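Long-range contacts in histidine acid phosphatase (Hafnia alvei, PDB 4ARU), which belongs to branch 2 of the histidine phosphatase superfamily, as a histidine acid phosphatase with a mixed beta sheet flanked by helices: residues A84-A89 with A113-Q118; N78-D83 with P108-A113; S58-F63 with N353-T358; L126-K131 with A304-N309; N270-L275 with H404-A409. One frame throughout, in Å; residues are numbered along the deposited sequence. Where two conformers were deposited one is given.

Contact 1: residues A84-A89 with A113-Q118; sequences AVYVWA and AIHHQQ
Y86 and H115 lay their rings against each other as an offset stack, with planes 10° apart and centroids separated by 4.2 Å. CE2 of Y86 sits over the middle of the imidazole, whereas ND1 of H115 lies toward the rim of the phenol. Beside this pair, the backbone of H116 crosses the indole of W88: its CA stands 3.8 Å from the centroid of the six-membered ring, 11° off the normal, a CH-pi contact. The strands are parallel here, since H115 N donates to V87 O (2.9 Å) and H115 O accepts from A89 N (2.9 Å, 166°). On the opposite face, that of A89, V87 CG1 meets I114 CG2 at 3.7 Å.

Toward its two ends the contact is looser and wetter. One water joins V87 N, A113 O and H115 ND1; a second spans from A89 O to Q117 N at 2.7 and 2.9 Å. The outer polar atoms turn elsewhere: Y86 OH to P292 O, W88 NE1 to D124, H115 NE2 to D293. Strands 85-89 and 115-116, joined through helix 93-106, make a beta-alpha-beta crossover at the margin of the mixed sheet.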
# COMPACT_ATOMS: atom_id res chain seq x y z
N ALA A 84 -24.75 0.56 -2.86
CA ALA A 84 -24.00 0.95 -1.66
C ALA A 84 -22.52 0.65 -1.73
O ALA A 84 -21.76 1.33 -1.10
CB ALA A 84 -24.58 0.26 -0.43
N VAL A 85 -22.14 -0.38 -2.47
CA VAL A 85 -20.79 -0.89 -2.48
C VAL A 85 -20.22 -0.93 -3.90
O VAL A 85 -20.89 -1.39 -4.81
CB VAL A 85 -20.72 -2.30 -1.90
CG1 VAL A 85 -19.28 -2.80 -1.86
CG2 VAL A 85 -21.36 -2.34 -0.51
N TYR A 86 -19.03 -0.39 -4.08
CA TYR A 86 -18.38 -0.32 -5.36
C TYR A 86 -16.92 -0.61 -5.22
O TYR A 86 -16.26 -0.05 -4.38
CB TYR A 86 -18.59 1.05 -5.99
CG TYR A 86 -18.07 1.23 -7.42
CD1 TYR A 86 -16.77 1.48 -7.68
CD2 TYR A 86 -18.95 1.29 -8.46
CE1 TYR A 86 -16.31 1.68 -8.99
CE2 TYR A 86 -18.52 1.47 -9.77
CZ TYR A 86 -17.19 1.67 -10.02
OH TYR A 86 -16.74 1.92 -11.31
N VAL A 87 -16.40 -1.48 -6.09
CA VAL A 87 -15.00 -1.81 -6.18
C VAL A 87 -14.41 -1.35 -7.50
O VAL A 87 -14.91 -1.72 -8.53
CB VAL A 87 -14.72 -3.35 -6.00
CG1 VAL A 87 -13.25 -3.61 -6.21
CG2 VAL A 87 -15.20 -3.85 -4.66
N TRP A 88 -13.32 -0.60 -7.43
CA TRP A 88 -12.47 -0.31 -8.58
C TRP A 88 -11.12 -0.97 -8.35
O TRP A 88 -10.42 -0.61 -7.42
CB TRP A 88 -12.29 1.19 -8.84
CG TRP A 88 -11.58 1.43 -10.13
CD1 TRP A 88 -10.23 1.66 -10.33
CD2 TRP A 88 -12.14 1.32 -11.43
NE1 TRP A 88 -9.95 1.73 -11.65
CE2 TRP A 88 -11.08 1.55 -12.36
CE3 TRP A 88 -13.43 1.13 -11.92
CZ2 TRP A 88 -11.29 1.57 -13.74
CZ3 TRP A 88 -13.63 1.17 -13.28
CH2 TRP A 88 -12.56 1.33 -14.19
N ALA A 89 -10.77 -1.95 -9.17
CA ALA A 89 -9.50 -2.64 -9.05
C ALA A 89 -8.59 -2.29 -10.20
O ALA A 89 -9.06 -2.08 -11.32
CB ALA A 89 -9.70 -4.16 -9.05
N ALA A 113 -20.11 -7.55 -8.17
CA ALA A 113 -18.97 -7.75 -9.06
C ALA A 113 -18.14 -6.52 -9.01
O ALA A 113 -18.63 -5.43 -8.76
CB ALA A 113 -19.43 -8.00 -10.49
N ILE A 114 -16.86 -6.68 -9.28
CA ILE A 114 -15.95 -5.54 -9.34
C ILE A 114 -16.02 -4.79 -10.66
O ILE A 114 -16.58 -5.26 -11.64
CB ILE A 114 -14.48 -5.98 -9.13
CG1 ILE A 114 -13.93 -6.78 -10.30
CG2 ILE A 114 -14.32 -6.78 -7.83
CD1 ILE A 114 -12.43 -6.96 -10.24
N HIS A 115 -15.43 -3.60 -10.64
CA HIS A 115 -15.17 -2.85 -11.82
C HIS A 115 -13.67 -2.67 -12.02
O HIS A 115 -12.94 -2.54 -11.06
CB HIS A 115 -15.82 -1.48 -11.73
CG HIS A 115 -17.30 -1.52 -11.60
ND1 HIS A 115 -17.94 -1.81 -10.43
CD2 HIS A 115 -18.26 -1.33 -12.52
CE1 HIS A 115 -19.24 -1.80 -10.62
NE2 HIS A 115 -19.48 -1.47 -11.88
N HIS A 116 -13.27 -2.58 -13.29
CA HIS A 116 -11.88 -2.32 -13.67
C HIS A 116 -11.78 -1.85 -15.10
O HIS A 116 -12.74 -1.87 -15.86
CB HIS A 116 -10.98 -3.58 -13.41
CG HIS A 116 -11.29 -4.75 -14.29
ND1 HIS A 116 -10.85 -4.83 -15.59
CD2 HIS A 116 -11.96 -5.89 -14.05
CE1 HIS A 116 -11.25 -5.98 -16.13
NE2 HIS A 116 -11.94 -6.63 -15.21
N GLN A 117 -10.61 -1.35 -15.46
CA GLN A 117 -10.42 -0.85 -16.79
C GLN A 117 -10.66 -1.97 -17.78
O GLN A 117 -10.15 -3.03 -17.60
CB GLN A 117 -8.98 -0.32 -16.92
CG GLN A 117 -8.62 0.10 -18.33
CD GLN A 117 -7.33 0.87 -18.36
OE1 GLN A 117 -7.32 2.06 -18.02
NE2 GLN A 117 -6.24 0.21 -18.69
N GLN A 118 -11.34 -1.67 -18.88
CA GLN A 118 -11.63 -2.70 -19.88
C GLN A 118 -10.42 -3.43 -20.43
O GLN A 118 -10.38 -4.67 -20.53
CB GLN A 118 -12.32 -2.04 -21.04
CG GLN A 118 -13.76 -1.70 -20.76
CD GLN A 118 -14.73 -2.88 -21.04
OE1 GLN A 118 -14.43 -4.07 -20.83
NE2 GLN A 118 -15.90 -2.53 -21.48
O HOH W 1 -18.34 -3.03 -7.57
O HOH W 2 -8.35 -1.00 -13.71

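Contact 2: residues N78-D83 with P108-A113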
# COMPACT_ATOMS: atom_id res chain seq x y z
N ASN A 78 -27.73 -9.88 5.90
CA ASN A 78 -28.13 -9.97 4.51
C ASN A 78 -27.56 -8.81 3.65
O ASN A 78 -27.13 -7.76 4.17
CB ASN A 78 -29.67 -10.03 4.38
CG ASN A 78 -30.36 -10.62 5.61
OD1 ASN A 78 -30.02 -11.71 6.09
ND2 ASN A 78 -31.36 -9.90 6.12
N CYS A 79 -27.67 -8.98 2.35
CA CYS A 79 -26.89 -8.23 1.37
C CYS A 79 -27.04 -6.73 1.36
O CYS A 79 -28.17 -6.21 1.49
CB CYS A 79 -27.20 -8.79 -0.03
SG CYS A 79 -26.73 -10.53 -0.13
N PRO A 80 -25.92 -6.02 1.21
CA PRO A 80 -26.03 -4.60 0.92
C PRO A 80 -26.83 -4.43 -0.36
O PRO A 80 -26.81 -5.33 -1.22
CB PRO A 80 -24.59 -4.14 0.71
CG PRO A 80 -23.72 -5.25 1.20
CD PRO A 80 -24.53 -6.50 1.15
N THR A 81 -27.52 -3.31 -0.48
CA THR A 81 -28.10 -2.94 -1.77
C THR A 81 -26.90 -2.70 -2.72
O THR A 81 -25.90 -2.19 -2.31
CB THR A 81 -28.98 -1.70 -1.65
OG1 THR A 81 -29.78 -1.58 -2.83
CG2 THR A 81 -28.15 -0.42 -1.42
N PRO A 82 -26.98 -3.13 -3.99
CA PRO A 82 -25.72 -3.01 -4.77
C PRO A 82 -25.17 -1.60 -5.02
O PRO A 82 -23.97 -1.44 -5.14
CB PRO A 82 -26.09 -3.70 -6.09
CG PRO A 82 -27.01 -4.77 -5.61
CD PRO A 82 -27.92 -4.06 -4.63
N ASP A 83 -26.01 -0.58 -5.04
CA ASP A 83 -25.58 0.82 -5.14
C ASP A 83 -24.65 1.24 -3.98
O ASP A 83 -23.85 2.12 -4.12
CB ASP A 83 -26.81 1.74 -5.07
CG ASP A 83 -27.61 1.83 -6.39
OD1 ASP A 83 -27.09 1.52 -7.46
OD2 ASP A 83 -28.77 2.25 -6.35
N PRO A 108 -21.00 -12.05 1.77
CA PRO A 108 -20.90 -13.39 1.25
C PRO A 108 -22.15 -13.80 0.49
O PRO A 108 -23.27 -13.57 0.96
CB PRO A 108 -20.73 -14.24 2.51
CG PRO A 108 -20.36 -13.33 3.58
CD PRO A 108 -20.84 -11.97 3.23
N GLN A 109 -21.95 -14.39 -0.67
CA GLN A 109 -23.07 -14.89 -1.48
C GLN A 109 -24.04 -13.78 -1.91
O GLN A 109 -25.21 -14.03 -2.19
CB GLN A 109 -23.82 -15.98 -0.69
CG GLN A 109 -22.88 -16.95 0.03
CD GLN A 109 -21.94 -17.62 -0.93
OE1 GLN A 109 -20.78 -17.91 -0.64
NE2 GLN A 109 -22.45 -17.86 -2.14
N CYS A 110 -23.55 -12.55 -1.95
CA CYS A 110 -24.31 -11.47 -2.51
C CYS A 110 -23.81 -11.32 -3.94
O CYS A 110 -22.60 -11.45 -4.19
CB CYS A 110 -24.09 -10.20 -1.69
SG CYS A 110 -24.69 -10.48 0.04
N ASP A 111 -24.70 -10.98 -4.85
CA ASP A 111 -24.30 -10.98 -6.26
C ASP A 111 -23.75 -9.61 -6.63
O ASP A 111 -24.43 -8.74 -7.16
CB ASP A 111 -25.46 -11.41 -7.13
CG ASP A 111 -25.04 -12.31 -8.28
OD1 ASP A 111 -23.85 -12.44 -8.61
OD2 ASP A 111 -25.99 -12.85 -8.86
N LEU A 112 -22.47 -9.43 -6.28
CA LEU A 112 -21.75 -8.19 -6.53
C LEU A 112 -20.55 -8.53 -7.38
O LEU A 112 -20.03 -9.62 -7.32
CB LEU A 112 -21.31 -7.59 -5.21
CG LEU A 112 -22.45 -7.23 -4.25
CD1 LEU A 112 -21.95 -6.71 -2.90
CD2 LEU A 112 -23.38 -6.22 -4.88
N ALA A 113 -20.11 -7.55 -8.17
CA ALA A 113 -18.97 -7.75 -9.06
C ALA A 113 -18.14 -6.52 -9.01
O ALA A 113 -18.63 -5.43 -8.76
CB ALA A 113 -19.43 -8.00 -10.49
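The rings of P80 and P82, the only rings in the contact, meet C110 and L112, and neither is truly flat, as both are puckered with CG exo. P80 meets C110 SG through CD, 4.1 Å away. P82 meets CD2 of L112 through CB at 3.9 Å and through CG at 4.0 Å, with the two side chains crossing at about a right angle.

What fixes the two loops is covalent: the disulfide C79-C110, with SG to SG at 2.0 Å. In both cysteines SG stands anti to the carbonyl carbon, the torsions about the two CB-SG bonds are negative, and the torsion about the S-S bond is -86°. With all five torsions negative, the bridge is a left-handed spiral, and it brings the CA atoms of C79 and C110 to 5.7 Å. No hydrogen bond crosses between the segments, so apart from the bridge the pairing depends on a few apolar touches. On the C110 side the chain turns at once: D111 is the centre of an inverse gamma turn, closed by a weak bond from L112 N to C110 O (2.9 Å), which carries L112 round toward P82.

The contact lies at the surface, tying the loop between helix 51-70 and strand 85-89 to the loop between helix 93-106 and strand 115-116, with P80 and L112 both resting on A107.

Contact 3: residues S58-F63 with N353-T358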
# COMPACT_ATOMS: atom_id res chain seq x y z
N SER A 58 -10.54 -11.83 2.17
CA SER A 58 -11.94 -12.03 2.58
C SER A 58 -12.11 -11.87 4.09
O SER A 58 -13.13 -11.34 4.52
CB SER A 58 -12.46 -13.39 2.12
OG SER A 58 -12.01 -14.44 2.94
N LEU A 59 -11.09 -12.26 4.88
CA LEU A 59 -11.18 -12.07 6.34
C LEU A 59 -11.26 -10.55 6.63
O LEU A 59 -12.06 -10.11 7.49
CB LEU A 59 -9.99 -12.73 7.10
CG LEU A 59 -9.96 -14.23 7.03
CD1 LEU A 59 -8.71 -14.73 7.78
CD2 LEU A 59 -11.20 -14.89 7.61
N MET A 60 -10.46 -9.74 5.95
CA MET A 60 -10.57 -8.28 6.05
C MET A 60 -11.95 -7.78 5.63
O MET A 60 -12.52 -6.92 6.31
CB MET A 60 -9.48 -7.57 5.25
CG MET A 60 -8.10 -7.74 5.84
SD MET A 60 -7.83 -6.71 7.30
CE MET A 60 -7.56 -5.08 6.59
N GLY A 61 -12.49 -8.31 4.53
CA GLY A 61 -13.86 -7.94 4.11
C GLY A 61 -14.86 -8.18 5.22
O GLY A 61 -15.74 -7.34 5.45
N GLY A 62 -14.78 -9.32 5.87
CA GLY A 62 -15.65 -9.66 7.02
C GLY A 62 -15.47 -8.68 8.15
O GLY A 62 -16.45 -8.33 8.81
N PHE A 63 -14.25 -8.25 8.40
CA PHE A 63 -14.01 -7.27 9.46
C PHE A 63 -14.66 -5.94 9.09
O PHE A 63 -15.35 -5.31 9.91
CB PHE A 63 -12.52 -7.08 9.69
CG PHE A 63 -12.22 -6.01 10.72
CD1 PHE A 63 -12.51 -6.24 12.07
CD2 PHE A 63 -11.78 -4.76 10.33
CE1 PHE A 63 -12.28 -5.24 13.02
CE2 PHE A 63 -11.56 -3.77 11.27
CZ PHE A 63 -11.82 -4.02 12.61
N ASN A 353 -7.57 6.16 8.80
CA ASN A 353 -6.91 5.09 9.54
C ASN A 353 -6.17 4.16 8.60
O ASN A 353 -6.62 3.94 7.49
CB ASN A 353 -7.91 4.23 10.32
CG ASN A 353 -8.46 4.95 11.56
OD1 ASN A 353 -9.24 5.88 11.41
ND2 ASN A 353 -8.07 4.51 12.75
N MET A 354 -5.07 3.62 9.07
CA MET A 354 -4.43 2.49 8.40
C MET A 354 -4.95 1.24 9.06
O MET A 354 -4.69 1.04 10.23
CB MET A 354 -2.90 2.56 8.50
CG MET A 354 -2.17 1.60 7.59
SD MET A 354 -2.42 2.00 5.80
CE MET A 354 -1.58 0.48 5.34
N VAL A 355 -5.63 0.39 8.28
CA VAL A 355 -6.25 -0.83 8.84
C VAL A 355 -5.57 -2.03 8.20
O VAL A 355 -5.31 -2.02 6.99
CB VAL A 355 -7.76 -0.83 8.54
CG1 VAL A 355 -8.45 -2.09 9.08
CG2 VAL A 355 -8.41 0.40 9.17
N TYR A 356 -5.21 -3.00 9.01
CA TYR A 356 -4.28 -4.06 8.58
C TYR A 356 -4.32 -5.27 9.46
O TYR A 356 -4.75 -5.21 10.59
CB TYR A 356 -2.86 -3.49 8.56
CG TYR A 356 -2.39 -3.17 9.96
CD1 TYR A 356 -2.78 -2.01 10.61
CD2 TYR A 356 -1.58 -4.08 10.69
CE1 TYR A 356 -2.35 -1.72 11.87
CE2 TYR A 356 -1.19 -3.82 11.97
CZ TYR A 356 -1.62 -2.63 12.58
OH TYR A 356 -1.24 -2.37 13.86
N GLN A 357 -3.86 -6.39 8.88
CA GLN A 357 -3.55 -7.56 9.63
C GLN A 357 -2.11 -7.49 10.15
O GLN A 357 -1.18 -7.18 9.39
CB GLN A 357 -3.74 -8.79 8.77
CG GLN A 357 -5.21 -9.14 8.56
CD GLN A 357 -5.51 -9.68 7.18
OE1 GLN A 357 -5.22 -9.03 6.16
NE2 GLN A 357 -6.25 -10.77 7.14
N THR A 358 -1.96 -7.81 11.42
CA THR A 358 -0.63 -8.01 11.99
C THR A 358 0.06 -9.16 11.30
O THR A 358 -0.54 -9.98 10.60
CB THR A 358 -0.66 -8.28 13.49
OG1 THR A 358 -1.25 -9.56 13.74
CG2 THR A 358 -1.38 -7.22 14.26
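M60 on helix 58-63 looks across to Q357, just past the end of strand 353-356, with the segment axes 10.5 Å apart at closest and their N-to-C directions 129° apart. Side chains of the helix bridge that spacing, and no hydrogen bond joins the two segments.

M60 carries most of the contact in the conformer described, one of two deposited. Its chain folds twice, chi2 -76° placing SD and chi3 -77° placing CE, and the methyl group ends over the strand backbone, 3.8 Å from V355 O and 4.0 Å from V355 CG1. Farther back, CG of M60 lies 3.2 Å from Q357 OE1 in this conformer, a close approach that is not a hydrogen bond. The M60 and Q357 side chains run alongside one another, pointing opposite ways. The other end of that amide has a partner of its own, as NE2 of Q357 bonds to L56 O on the same helix; this fixes which way the amide is turned, while L59 CB stands 4.2 Å from NE2. F63 CE2 completes the apolar part, 4.2 Å from V355 CG1, its ring oblique to the methyl.

Strand 348-356 is hydrogen-bonded within the sheet, V355 to A335 on one neighbour and M354 to V377 on another. A helix laid across a sheet face, here through M60 and F63 on V355, is the layered alpha/beta packing of the histidine phosphatase fold.

Contact 4: residues L126-K131 with A304-N309; sequences LFHPVK and AGHDTN
F127 and N309 are the residues whose backbones come nearest, with CA atoms 7.0 Å apart: an irregular segment, 126-131, faces the turn where strand 304-305 gives way, through the N-cap residue H306, to a helix.

The F127 ring reaches into this turn. Its CZ lies 3.5 Å from A304 O and its CE1 3.6 Å from G305 CA. N309 OD1 comes to the edge of the same ring, near its plane, 3.6 Å from CD1. H128 adds a second meeting, CE1 to H306 NE2 at 3.7 Å, with the imidazoles inclined obliquely. A water links T308 OG1 and, weakly, H128 NE2.

The amide of N309 works at both ends. ND2 donates to F127 O at 3.1 Å, in the carbonyl plane and on a lone pair, though bent to 137° at the hydrogen; OD1 accepts from H306 N at 2.9 Å. These opposite roles settle which end of the amide is oxygen, and they tie the residue after the strand to the facing loop. With NE2 bonded to D90 and ND1 to a bound L(+)-tartaric acid molecule, the H306 ring is gripped at both nitrogens, which fixes its rotation beside that molecule.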
# COMPACT_ATOMS: atom_id res chain seq x y z
N LEU A 126 -5.41 5.74 -13.38
CA LEU A 126 -5.73 6.05 -12.00
C LEU A 126 -4.64 5.54 -11.06
O LEU A 126 -4.32 6.22 -10.07
CB LEU A 126 -7.03 5.39 -11.57
CG LEU A 126 -7.51 5.69 -10.16
CD1 LEU A 126 -7.83 7.16 -9.93
CD2 LEU A 126 -8.74 4.86 -9.89
N PHE A 127 -4.06 4.40 -11.38
CA PHE A 127 -3.05 3.77 -10.55
C PHE A 127 -1.62 4.12 -10.99
O PHE A 127 -0.73 4.16 -10.11
CB PHE A 127 -3.18 2.25 -10.54
CG PHE A 127 -4.48 1.78 -9.88
CD1 PHE A 127 -4.57 1.64 -8.51
CD2 PHE A 127 -5.60 1.49 -10.65
CE1 PHE A 127 -5.73 1.27 -7.92
CE2 PHE A 127 -6.78 1.07 -10.06
CZ PHE A 127 -6.84 0.94 -8.68
N HIS A 128 -1.42 4.29 -12.29
CA HIS A 128 -0.11 4.48 -12.89
C HIS A 128 -0.15 5.56 -13.97
O HIS A 128 0.00 5.29 -15.19
CB HIS A 128 0.43 3.17 -13.45
CG HIS A 128 0.65 2.13 -12.42
ND1 HIS A 128 -0.24 1.09 -12.20
CD2 HIS A 128 1.60 2.01 -11.47
CE1 HIS A 128 0.20 0.34 -11.22
NE2 HIS A 128 1.32 0.87 -10.75
N PRO A 129 -0.38 6.83 -13.55
CA PRO A 129 -0.52 7.90 -14.51
C PRO A 129 0.75 8.16 -15.32
O PRO A 129 0.70 8.55 -16.50
CB PRO A 129 -0.88 9.12 -13.66
CG PRO A 129 -0.51 8.76 -12.28
CD PRO A 129 -0.64 7.29 -12.16
N VAL A 130 1.90 7.96 -14.69
CA VAL A 130 3.16 8.19 -15.40
C VAL A 130 3.37 7.11 -16.49
O VAL A 130 3.63 7.41 -17.68
CB VAL A 130 4.34 8.23 -14.39
CG1 VAL A 130 5.67 8.26 -15.10
CG2 VAL A 130 4.20 9.48 -13.52
N LYS A 131 3.20 5.84 -16.13
CA LYS A 131 3.33 4.77 -17.13
C LYS A 131 2.25 4.91 -18.22
O LYS A 131 2.51 4.66 -19.39
CB LYS A 131 3.23 3.43 -16.41
CG LYS A 131 3.23 2.21 -17.31
CD LYS A 131 3.52 0.93 -16.51
CE LYS A 131 2.44 0.59 -15.49
NZ LYS A 131 2.54 -0.79 -14.92
N ALA A 304 -8.67 -1.25 -5.15
CA ALA A 304 -7.69 -2.32 -4.98
C ALA A 304 -6.46 -1.99 -5.82
O ALA A 304 -6.45 -2.12 -7.03
CB ALA A 304 -8.26 -3.68 -5.41
N GLY A 305 -5.41 -1.58 -5.09
CA GLY A 305 -4.16 -1.15 -5.69
C GLY A 305 -2.92 -1.81 -5.08
O GLY A 305 -2.92 -3.01 -4.73
N HIS A 306 -1.88 -0.99 -4.91
CA HIS A 306 -0.51 -1.44 -4.69
C HIS A 306 0.08 -0.69 -3.52
O HIS A 306 -0.42 0.39 -3.11
CB HIS A 306 0.33 -1.20 -5.90
CG HIS A 306 -0.27 -1.75 -7.16
ND1 HIS A 306 0.00 -3.01 -7.64
CD2 HIS A 306 -1.19 -1.22 -8.00
CE1 HIS A 306 -0.68 -3.22 -8.74
NE2 HIS A 306 -1.40 -2.14 -9.00
N ASP A 307 1.11 -1.30 -2.92
CA ASP A 307 1.83 -0.60 -1.86
C ASP A 307 2.31 0.78 -2.27
O ASP A 307 2.21 1.74 -1.47
CB ASP A 307 2.99 -1.45 -1.26
CG ASP A 307 3.90 -2.11 -2.28
OD1 ASP A 307 4.05 -1.65 -3.43
OD2 ASP A 307 4.60 -3.10 -1.86
N THR A 308 2.79 0.93 -3.48
CA THR A 308 3.25 2.22 -3.94
C THR A 308 2.17 3.30 -3.94
O THR A 308 2.44 4.45 -3.67
CB THR A 308 3.90 2.14 -5.31
OG1 THR A 308 2.94 1.65 -6.25
CG2 THR A 308 5.10 1.19 -5.33
N ASN A 309 0.92 2.90 -4.18
CA ASN A 309 -0.20 3.83 -4.21
C ASN A 309 -0.45 4.38 -2.79
O ASN A 309 -0.64 5.60 -2.56
CB ASN A 309 -1.49 3.19 -4.72
CG ASN A 309 -1.39 2.63 -6.11
OD1 ASN A 309 -1.71 1.47 -6.37
ND2 ASN A 309 -0.99 3.47 -7.06
O HOH W 3 3.14 -0.19 -8.20

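Contact 5: residues N270-L275 with H404-A409; sequences NGTPLL and HSVEPA
T272 reaches E407 because its chi1 of -76° sets OG1 anti to its own carbonyl carbon; CG2 thereby stands anti to the backbone N. In L275, one turn on, chi1 of -171° sets CG anti to N, and chi2 then turns the CD2 methyl toward S405. Within the alpha/beta histidine phosphatase fold this is the packing of a helix on the terminus of another: helix 264-282, kinked where the N atoms of P273 and L274 make no bond to the previous turn, packs on the chain as it leaves helix 395-405, V406 being the first residue out of helical shape.

E407 N donates to T272 OG1 at 2.9 Å and 174°, an almost straight bond that fastens the departing chain to the kinked helix. The same hydroxyl is also bonded to K268 O one turn earlier, so OG1 is held from both sides of the contact. Around it the packing is close: OG1 lies 3.4 Å from V406 CA, and CG2 sits 3.8 Å from V406 CB and 3.6 Å from E407 O. L275 CD2 approaches S405 OG to 3.2 Å; that hydroxyl has its own bond to V402 O.

Farther along, the chain enters a short 3-10 segment at P408 and soon reaches C410, which is joined by a disulfide to C135. E407 braces this last turn from its own side: OE2 accepts from A409 N at 3.0 Å, on the anti side of the carboxylate.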
# COMPACT_ATOMS: atom_id res chain seq x y z
N ASN A 270 2.60 10.36 -9.24
CA ASN A 270 2.01 9.02 -9.32
C ASN A 270 0.67 8.94 -8.62
O ASN A 270 -0.12 8.04 -8.93
CB ASN A 270 2.98 7.99 -8.77
CG ASN A 270 4.21 7.79 -9.65
OD1 ASN A 270 4.11 7.22 -10.71
ND2 ASN A 270 5.36 8.29 -9.21
N GLY A 271 0.42 9.89 -7.71
CA GLY A 271 -0.71 9.84 -6.81
C GLY A 271 -1.84 10.81 -7.03
O GLY A 271 -2.86 10.72 -6.35
N THR A 272 -1.66 11.75 -7.93
CA THR A 272 -2.67 12.80 -8.14
C THR A 272 -4.04 12.21 -8.51
O THR A 272 -5.04 12.57 -7.88
CB THR A 272 -2.17 13.92 -9.08
OG1 THR A 272 -1.28 14.74 -8.32
CG2 THR A 272 -3.26 14.76 -9.54
N PRO A 273 -4.12 11.31 -9.50
CA PRO A 273 -5.44 10.79 -9.80
C PRO A 273 -6.12 10.13 -8.63
O PRO A 273 -7.34 10.34 -8.41
CB PRO A 273 -5.17 9.81 -10.95
CG PRO A 273 -4.04 10.50 -11.69
CD PRO A 273 -3.14 11.00 -10.55
N LEU A 274 -5.41 9.36 -7.86
CA LEU A 274 -6.04 8.69 -6.75
C LEU A 274 -6.46 9.67 -5.68
O LEU A 274 -7.56 9.55 -5.10
CB LEU A 274 -5.13 7.60 -6.16
CG LEU A 274 -5.18 6.21 -6.78
CD1 LEU A 274 -4.03 5.36 -6.26
CD2 LEU A 274 -6.53 5.57 -6.47
N LEU A 275 -5.60 10.63 -5.36
CA LEU A 275 -5.97 11.57 -4.31
C LEU A 275 -7.19 12.38 -4.75
O LEU A 275 -8.10 12.63 -3.93
CB LEU A 275 -4.81 12.47 -3.89
CG LEU A 275 -5.09 13.32 -2.64
CD1 LEU A 275 -5.30 12.45 -1.45
CD2 LEU A 275 -3.92 14.26 -2.40
N HIS A 404 -3.67 21.73 -2.87
CA HIS A 404 -2.28 22.21 -2.86
C HIS A 404 -1.28 21.08 -3.06
O HIS A 404 -0.14 21.33 -3.43
CB HIS A 404 -1.99 22.96 -1.56
CG HIS A 404 -2.58 24.34 -1.52
ND1 HIS A 404 -2.45 25.24 -2.55
CD2 HIS A 404 -3.27 24.99 -0.54
CE1 HIS A 404 -3.07 26.37 -2.24
NE2 HIS A 404 -3.57 26.24 -1.02
N SER A 405 -1.66 19.82 -2.85
CA SER A 405 -0.71 18.71 -2.99
C SER A 405 -0.70 18.06 -4.39
O SER A 405 0.33 17.58 -4.81
CB SER A 405 -0.91 17.62 -1.95
OG SER A 405 -2.06 16.89 -2.19
N VAL A 406 -1.80 18.16 -5.11
CA VAL A 406 -1.87 17.56 -6.43
C VAL A 406 -0.97 18.28 -7.40
O VAL A 406 -0.63 19.47 -7.25
CB VAL A 406 -3.32 17.49 -6.96
CG1 VAL A 406 -4.14 16.50 -6.12
CG2 VAL A 406 -3.92 18.86 -7.07
N GLU A 407 -0.57 17.53 -8.42
CA GLU A 407 0.11 18.08 -9.58
C GLU A 407 -0.90 18.28 -10.71
O GLU A 407 -1.42 17.32 -11.22
CB GLU A 407 1.20 17.15 -10.04
CG GLU A 407 1.93 17.50 -11.33
CD GLU A 407 2.30 18.96 -11.44
OE1 GLU A 407 3.07 19.41 -10.52
OE2 GLU A 407 1.84 19.69 -12.40
N PRO A 408 -1.20 19.52 -11.07
CA PRO A 408 -2.22 19.71 -12.09
C PRO A 408 -1.97 18.99 -13.41
O PRO A 408 -2.92 18.56 -14.06
CB PRO A 408 -2.22 21.20 -12.31
CG PRO A 408 -1.77 21.77 -11.01
CD PRO A 408 -0.75 20.81 -10.51
N ALA A 409 -0.71 18.87 -13.83
CA ALA A 409 -0.40 18.16 -15.09
C ALA A 409 -0.74 16.68 -15.04
O ALA A 409 -0.81 16.05 -16.11
CB ALA A 409 1.08 18.35 -15.45

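How the contacts relate
Contacts 1 and 2 share A113 and touch at V85 CG2 and P80 CB (3.9 Å); the centres of the two contacts are 13 Å apart. Contact 4 adjoins contact 1 through neighbouring strands: W88 O lies 2.9 Å from A304 N, a probable hydrogen bond, and W88 CD1 packs on F127 CE2. Contact 5 backs contact 4 on the helix side, where L126 O meets L274 CG at 3.4 Å. Contact 3 reaches the same sheet elsewhere, its nearest atoms about 9 Å from contact 1. A bound L(+)-tartaric acid molecule, probably from crystallisation, lies about 3 Å from the side chains of both H116 and H306, which may mark a pocket between contacts 1 and 4.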